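Local coordinates for spore germination protein GerM (Bacillus subtilis subsp. subtilis str. 168, PDB 6GZB), which is of unknown molecular function but affects both sporulation and spore germination, at residues Ala120-Ser125 against Val156-Asn161; Ser77-Ala82 against Thr148-Ile153. One frame throughout, in Å; residues are numbered along the deposited sequence.

Contact 1 joins the two parallel strands of the beta-alpha-beta unit formed by strand 119-124, helix 136-147 and strand 155-160; contact 2 sets the connection between that helix and the second strand against the N-terminal part of helix 78-84. Contact 1 is held by backbone hydrogen bonds, with one side-chain layer buried under the helices and the other carrying the partly exposed Asp-123, Lys-157 and Arg-159 beside the buried Ile-121. Contact 2 is smaller and free of hydrogen bonds across it, resting mainly on one phenylalanine ring. The two meet where Ala-120 CB packs 3.5 Å from Ile-153 CG2, and more loosely where Val-156 approaches Thr-148.

Contact 1 of 2, residues Ala120-Ser125 against Val156-Asn161; sequences AIADFS and VKLRIN
Asp-123 turns its CG anti to the backbone N (chi1 -168°), near Arg-159 CB, and Arg-159 starts with CG beside its own N (chi1 -70°) and runs extended to NE. Asp-123 OD1 lies 3.5 Å from Arg-159 CB, while the charged atoms stay apart, OD2 being 5.3 Å from NH1. A water bridges them, donating to Asp-123 OD2 and accepting from Arg-159 NH1 at 3.0 Å in the guanidinium plane. Ile-121 lies over one face of that group, its CG2 3.7 Å from Arg-159 NE, a buried nitrogen with no partner in the model. Glu-164 gives NH2 a long, weak ion pair. The strands are the parallel neighbours of a beta-alpha-beta unit whose helix, 136-147, covers the opposite face, touching Ala-122, Phe-124 and Leu-158. Five N-H...O bonds join the backbones, from Lys-157 N to Ala-120 O (2.8 Å) through to Asn-161 N on Phe-124 O. Asp-123 OD1 accepts from Gly-162 N; an alanine for Asp-123 would probably leave that N-H without its acceptor and the water without its carboxylate partner. On the helix-covered face, Leu-158 CD1 sits 4.3 Å from Phe-124 CE2 at the ring edge, and Phe-128 stacks on Phe-124.

Contact 2 of 2, residues Ser77-Ala82 against Thr148-Ile153; sequences STAKQA and TQFSSI
The type I beta turn from Phe-150 to Ile-153, part of the loop that carries the chain from helix 136-147 into strand 155-160, packs on helix 78-84 through its first and last side chains: Phe-150 against Thr-78, Ala-79 and Ala-82, and Ile-153 against Ala-79. The turn is closed by Ile-153 N donating to Phe-150 O (3.1 Å). Phe-150 does most of the work. Its CG stands beside the backbone N and anti to the carbonyl carbon (chi1 -60°), and the far end of the ring reaches the helix backbone. CE2 comes to 3.7 Å from Ala-79 CA, an oblique approach. Next to it, CZ lies 3.8 Å from Thr-78 O, a carbonyl already engaged within the helix by the N-H of Ala-82. On the other flank CE1 is 3.6 Å from Thr-78 OG1, again obliquely. Back at the CE2 corner, the methyl of Ala-82 meets the ring at its edge, near the ring plane, with CB 4.3 Å from CE2.

No hydrogen bond crosses this interface; the fit is one of van der Waals contact, with two small alanine side chains of the helix touching the ring. Gln-149 backs the ring from within its own segment, with CG 3.7 Å above one face and toward the rim. Its amide nitrogen NE2 is in turn fixed by the carbonyl oxygens of Glu-55 and Thr-146. Arg-54 of strand 51-60 touches both Thr-78 and Phe-150, and Leu-147 of helix 136-147 and Val-112 of strand 110-114 pack on Ala-79. At the other end of the turn, Ile-153 extends its chain with CD1 anti to CA (chi2 167°), so that this methyl ends 4.0 Å from Ala-79 CB.

Contact 1 of 2, residues Ala120-Ser125 against Val156-Asn161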
loop_
_atom_site.group_PDB
_atom_site.type_symbol
_atom_site.label_atom_id
_atom_site.label_comp_id
_atom_site.label_asym_id
_atom_site.label_seq_id
_atom_site.Cartn_x
_atom_site.Cartn_y
_atom_site.Cartn_z
ATOM N N ALA A 120 13.676 -8.814 8.447
ATOM C CA ALA A 120 14.753 -7.926 8.032
ATOM C C ALA A 120 15.076 -6.962 9.147
ATOM O O ALA A 120 14.181 -6.333 9.717
ATOM C CB ALA A 120 14.361 -7.160 6.783
ATOM N N ILE A 121 16.359 -6.858 9.467
ATOM C CA ILE A 121 16.812 -5.914 10.465
ATOM C C ILE A 121 17.474 -4.734 9.771
ATOM O O ILE A 121 18.480 -4.887 9.077
ATOM C CB ILE A 121 17.803 -6.572 11.447
ATOM C CG1 ILE A 121 17.094 -7.673 12.239
ATOM C CG2 ILE A 121 18.361 -5.539 12.408
ATOM C CD1 ILE A 121 18.030 -8.641 12.921
ATOM N N ALA A 122 16.869 -3.564 9.911
ATOM C CA ALA A 122 17.384 -2.365 9.279
ATOM C C ALA A 122 18.103 -1.529 10.314
ATOM O O ALA A 122 17.477 -0.995 11.229
ATOM C CB ALA A 122 16.251 -1.568 8.653
ATOM N N ASP A 123 19.421 -1.425 10.166
ATOM C CA ASP A 123 20.263 -0.770 11.164
ATOM C C ASP A 123 20.757 0.557 10.594
ATOM O O ASP A 123 21.528 0.581 9.643
ATOM C CB ASP A 123 21.447 -1.680 11.527
ATOM C CG ASP A 123 22.213 -1.205 12.763
ATOM O OD1 ASP A 123 21.883 -0.131 13.310
ATOM O OD2 ASP A 123 23.188 -1.879 13.155
ATOM N N PHE A 124 20.277 1.655 11.164
ATOM C CA PHE A 124 20.479 2.985 10.591
ATOM C C PHE A 124 21.587 3.728 11.333
ATOM O O PHE A 124 21.831 3.493 12.517
ATOM C CB PHE A 124 19.180 3.802 10.675
ATOM C CG PHE A 124 18.069 3.270 9.814
ATOM C CD1 PHE A 124 17.972 3.635 8.482
ATOM C CD2 PHE A 124 17.084 2.453 10.349
ATOM C CE1 PHE A 124 16.941 3.163 7.690
ATOM C CE2 PHE A 124 16.046 1.973 9.558
ATOM C CZ PHE A 124 15.973 2.336 8.229
ATOM N N SER A 125 22.204 4.682 10.651
ATOM C CA SER A 125 23.097 5.622 11.299
ATOM C C SER A 125 22.302 6.630 12.131
ATOM O O SER A 125 21.072 6.664 12.074
ATOM C CB SER A 125 23.944 6.341 10.254
ATOM O OG SER A 125 23.181 7.287 9.528
ATOM N N VAL A 156 9.872 -6.726 10.035
ATOM C CA VAL A 156 10.923 -5.721 10.068
ATOM C C VAL A 156 11.279 -5.364 11.503
ATOM O O VAL A 156 10.401 -5.216 12.355
ATOM C CB VAL A 156 10.492 -4.448 9.307
ATOM C CG1 VAL A 156 11.498 -3.334 9.505
ATOM C CG2 VAL A 156 10.318 -4.750 7.825
ATOM N N LYS A 157 12.573 -5.220 11.758
ATOM C CA LYS A 157 13.061 -4.704 13.025
ATOM C C LYS A 157 13.967 -3.518 12.741
ATOM O O LYS A 157 14.734 -3.525 11.778
ATOM C CB LYS A 157 13.853 -5.772 13.777
ATOM C CG LYS A 157 13.000 -6.852 14.424
ATOM C CD LYS A 157 13.875 -7.826 15.198
ATOM C CE LYS A 157 13.131 -9.098 15.585
ATOM N NZ LYS A 157 11.983 -8.831 16.492
ATOM N N LEU A 158 13.864 -2.493 13.576
ATOM C CA LEU A 158 14.587 -1.249 13.350
ATOM C C LEU A 158 15.694 -1.094 14.390
ATOM O O LEU A 158 15.492 -1.385 15.561
ATOM C CB LEU A 158 13.621 -0.068 13.446
ATOM C CG LEU A 158 12.895 0.430 12.184
ATOM C CD1 LEU A 158 12.864 -0.577 11.055
ATOM C CD2 LEU A 158 11.488 0.890 12.516
ATOM N N ARG A 159 16.872 -0.661 13.957
ATOM C CA ARG A 159 17.933 -0.309 14.891
ATOM C C ARG A 159 18.566 1.015 14.520
ATOM O O ARG A 159 18.563 1.410 13.354
ATOM C CB ARG A 159 19.007 -1.395 14.908
ATOM C CG ARG A 159 18.557 -2.695 15.549
ATOM C CD ARG A 159 19.610 -3.777 15.384
ATOM N NE ARG A 159 19.201 -5.027 16.010
ATOM C CZ ARG A 159 19.977 -6.098 16.124
ATOM N NH1 ARG A 159 21.239 -6.067 15.710
ATOM N NH2 ARG A 159 19.498 -7.190 16.695
ATOM N N ILE A 160 19.124 1.693 15.518
ATOM C CA ILE A 160 20.024 2.820 15.278
ATOM C C ILE A 160 21.396 2.523 15.881
ATOM O O ILE A 160 21.520 2.294 17.082
ATOM C CB ILE A 160 19.476 4.120 15.884
ATOM C CG1 ILE A 160 18.080 4.416 15.339
ATOM C CG2 ILE A 160 20.410 5.285 15.590
ATOM C CD1 ILE A 160 17.410 5.595 16.018
ATOM N N ASN A 161 22.405 2.437 15.021
ATOM C CA ASN A 161 23.750 2.065 15.436
ATOM C C ASN A 161 23.750 0.812 16.309
ATOM O O ASN A 161 24.460 0.738 17.303
ATOM C CB ASN A 161 24.410 3.233 16.166
ATOM C CG ASN A 161 24.916 4.305 15.212
ATOM O OD1 ASN A 161 24.765 5.502 15.465
ATOM N ND2 ASN A 161 25.502 3.877 14.095
HETATM O O HOH W 1 22.856 -4.122 14.185
#

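Contact 2 of 2, residues Ser77-Ala82 against Thr148-Ile153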
loop_
_atom_site.group_PDB
_atom_site.type_symbol
_atom_site.label_atom_id
_atom_site.label_comp_id
_atom_site.label_asym_id
_atom_site.label_seq_id
_atom_site.Cartn_x
_atom_site.Cartn_y
_atom_site.Cartn_z
ATOM N N SER A 77 22.642 -5.889 -3.024
ATOM C CA SER A 77 21.872 -5.764 -1.790
ATOM C C SER A 77 20.669 -4.851 -2.004
ATOM O O SER A 77 20.695 -3.651 -1.704
ATOM C CB SER A 77 22.752 -5.234 -0.659
ATOM O OG SER A 77 23.683 -4.288 -1.144
ATOM N N THR A 78 19.619 -5.438 -2.558
ATOM C CA THR A 78 18.488 -4.679 -3.081
ATOM C C THR A 78 17.641 -4.064 -1.966
ATOM O O THR A 78 17.151 -2.946 -2.105
ATOM C CB THR A 78 17.594 -5.568 -3.961
ATOM O OG1 THR A 78 17.291 -6.790 -3.267
ATOM C CG2 THR A 78 18.299 -5.879 -5.274
ATOM N N ALA A 79 17.490 -4.787 -0.862
ATOM C CA ALA A 79 16.729 -4.299 0.274
ATOM C C ALA A 79 17.392 -3.066 0.860
ATOM O O ALA A 79 16.737 -2.059 1.128
ATOM C CB ALA A 79 16.610 -5.384 1.325
ATOM N N LYS A 80 18.700 -3.143 1.044
ATOM C CA LYS A 80 19.473 -1.998 1.501
ATOM C C LYS A 80 19.383 -0.842 0.506
ATOM O O LYS A 80 19.235 0.324 0.884
ATOM C CB LYS A 80 20.930 -2.410 1.696
ATOM C CG LYS A 80 21.884 -1.249 1.879
ATOM C CD LYS A 80 23.306 -1.770 1.987
ATOM C CE LYS A 80 24.291 -0.633 2.200
ATOM N NZ LYS A 80 25.484 -1.083 2.957
ATOM N N GLN A 81 19.469 -1.167 -0.771
ATOM C CA GLN A 81 19.444 -0.141 -1.804
ATOM C C GLN A 81 18.106 0.590 -1.792
ATOM O O GLN A 81 18.056 1.812 -1.911
ATOM C CB GLN A 81 19.675 -0.771 -3.173
ATOM C CG GLN A 81 19.727 0.244 -4.303
ATOM C CD GLN A 81 19.593 -0.410 -5.651
ATOM O OE1 GLN A 81 18.787 -1.322 -5.836
ATOM N NE2 GLN A 81 20.410 0.032 -6.600
ATOM N N ALA A 82 17.024 -0.169 -1.636
ATOM C CA ALA A 82 15.685 0.413 -1.617
ATOM C C ALA A 82 15.559 1.454 -0.499
ATOM O O ALA A 82 15.048 2.547 -0.719
ATOM C CB ALA A 82 14.640 -0.675 -1.452
ATOM N N THR A 148 9.167 -4.891 2.856
ATOM C CA THR A 148 8.309 -6.064 2.718
ATOM C C THR A 148 7.800 -6.279 1.308
ATOM O O THR A 148 7.048 -7.223 1.057
ATOM C CB THR A 148 7.109 -6.024 3.692
ATOM O OG1 THR A 148 6.436 -4.767 3.599
ATOM C CG2 THR A 148 7.595 -6.232 5.125
ATOM N N GLN A 149 8.236 -5.450 0.367
ATOM C CA GLN A 149 7.929 -5.731 -1.037
ATOM C C GLN A 149 8.678 -6.977 -1.523
ATOM O O GLN A 149 8.291 -7.594 -2.499
ATOM C CB GLN A 149 8.263 -4.534 -1.934
ATOM C CG GLN A 149 9.736 -4.390 -2.274
ATOM C CD GLN A 149 10.015 -3.101 -3.015
ATOM O OE1 GLN A 149 9.787 -3.018 -4.217
ATOM N NE2 GLN A 149 10.470 -2.075 -2.296
ATOM N N PHE A 150 9.785 -7.302 -0.867
ATOM C CA PHE A 150 10.599 -8.446 -1.250
ATOM C C PHE A 150 10.059 -9.735 -0.641
ATOM O O PHE A 150 9.590 -9.758 0.506
ATOM C CB PHE A 150 12.034 -8.236 -0.788
ATOM C CG PHE A 150 12.677 -7.019 -1.362
ATOM C CD1 PHE A 150 13.177 -7.032 -2.650
ATOM C CD2 PHE A 150 12.798 -5.860 -0.611
ATOM C CE1 PHE A 150 13.784 -5.908 -3.184
ATOM C CE2 PHE A 150 13.390 -4.727 -1.142
ATOM C CZ PHE A 150 13.866 -4.744 -2.440
ATOM N N SER A 151 9.985 -10.749 -1.334
ATOM C CA SER A 151 9.351 -12.001 -0.916
ATOM C C SER A 151 10.082 -12.630 0.275
ATOM O O SER A 151 9.497 -13.393 1.032
ATOM C CB SER A 151 9.271 -12.984 -2.085
ATOM O OG SER A 151 10.564 -13.349 -2.509
ATOM N N SER A 152 11.474 -12.304 0.406
ATOM C CA SER A 152 12.268 -12.824 1.511
ATOM C C SER A 152 12.048 -12.048 2.812
ATOM O O SER A 152 12.572 -12.439 3.847
ATOM C CB SER A 152 13.752 -12.787 1.151
ATOM O OG SER A 152 14.210 -11.452 0.981
ATOM N N ILE A 153 11.288 -10.955 2.754
ATOM C CA ILE A 153 11.030 -10.141 3.941
ATOM C C ILE A 153 9.529 -9.977 4.187
ATOM O O ILE A 153 8.806 -9.431 3.349
ATOM C CB ILE A 153 11.668 -8.749 3.799
ATOM C CG1 ILE A 153 13.165 -8.874 3.526
ATOM C CG2 ILE A 153 11.464 -7.939 5.065
ATOM C CD1 ILE A 153 13.815 -7.588 3.062
#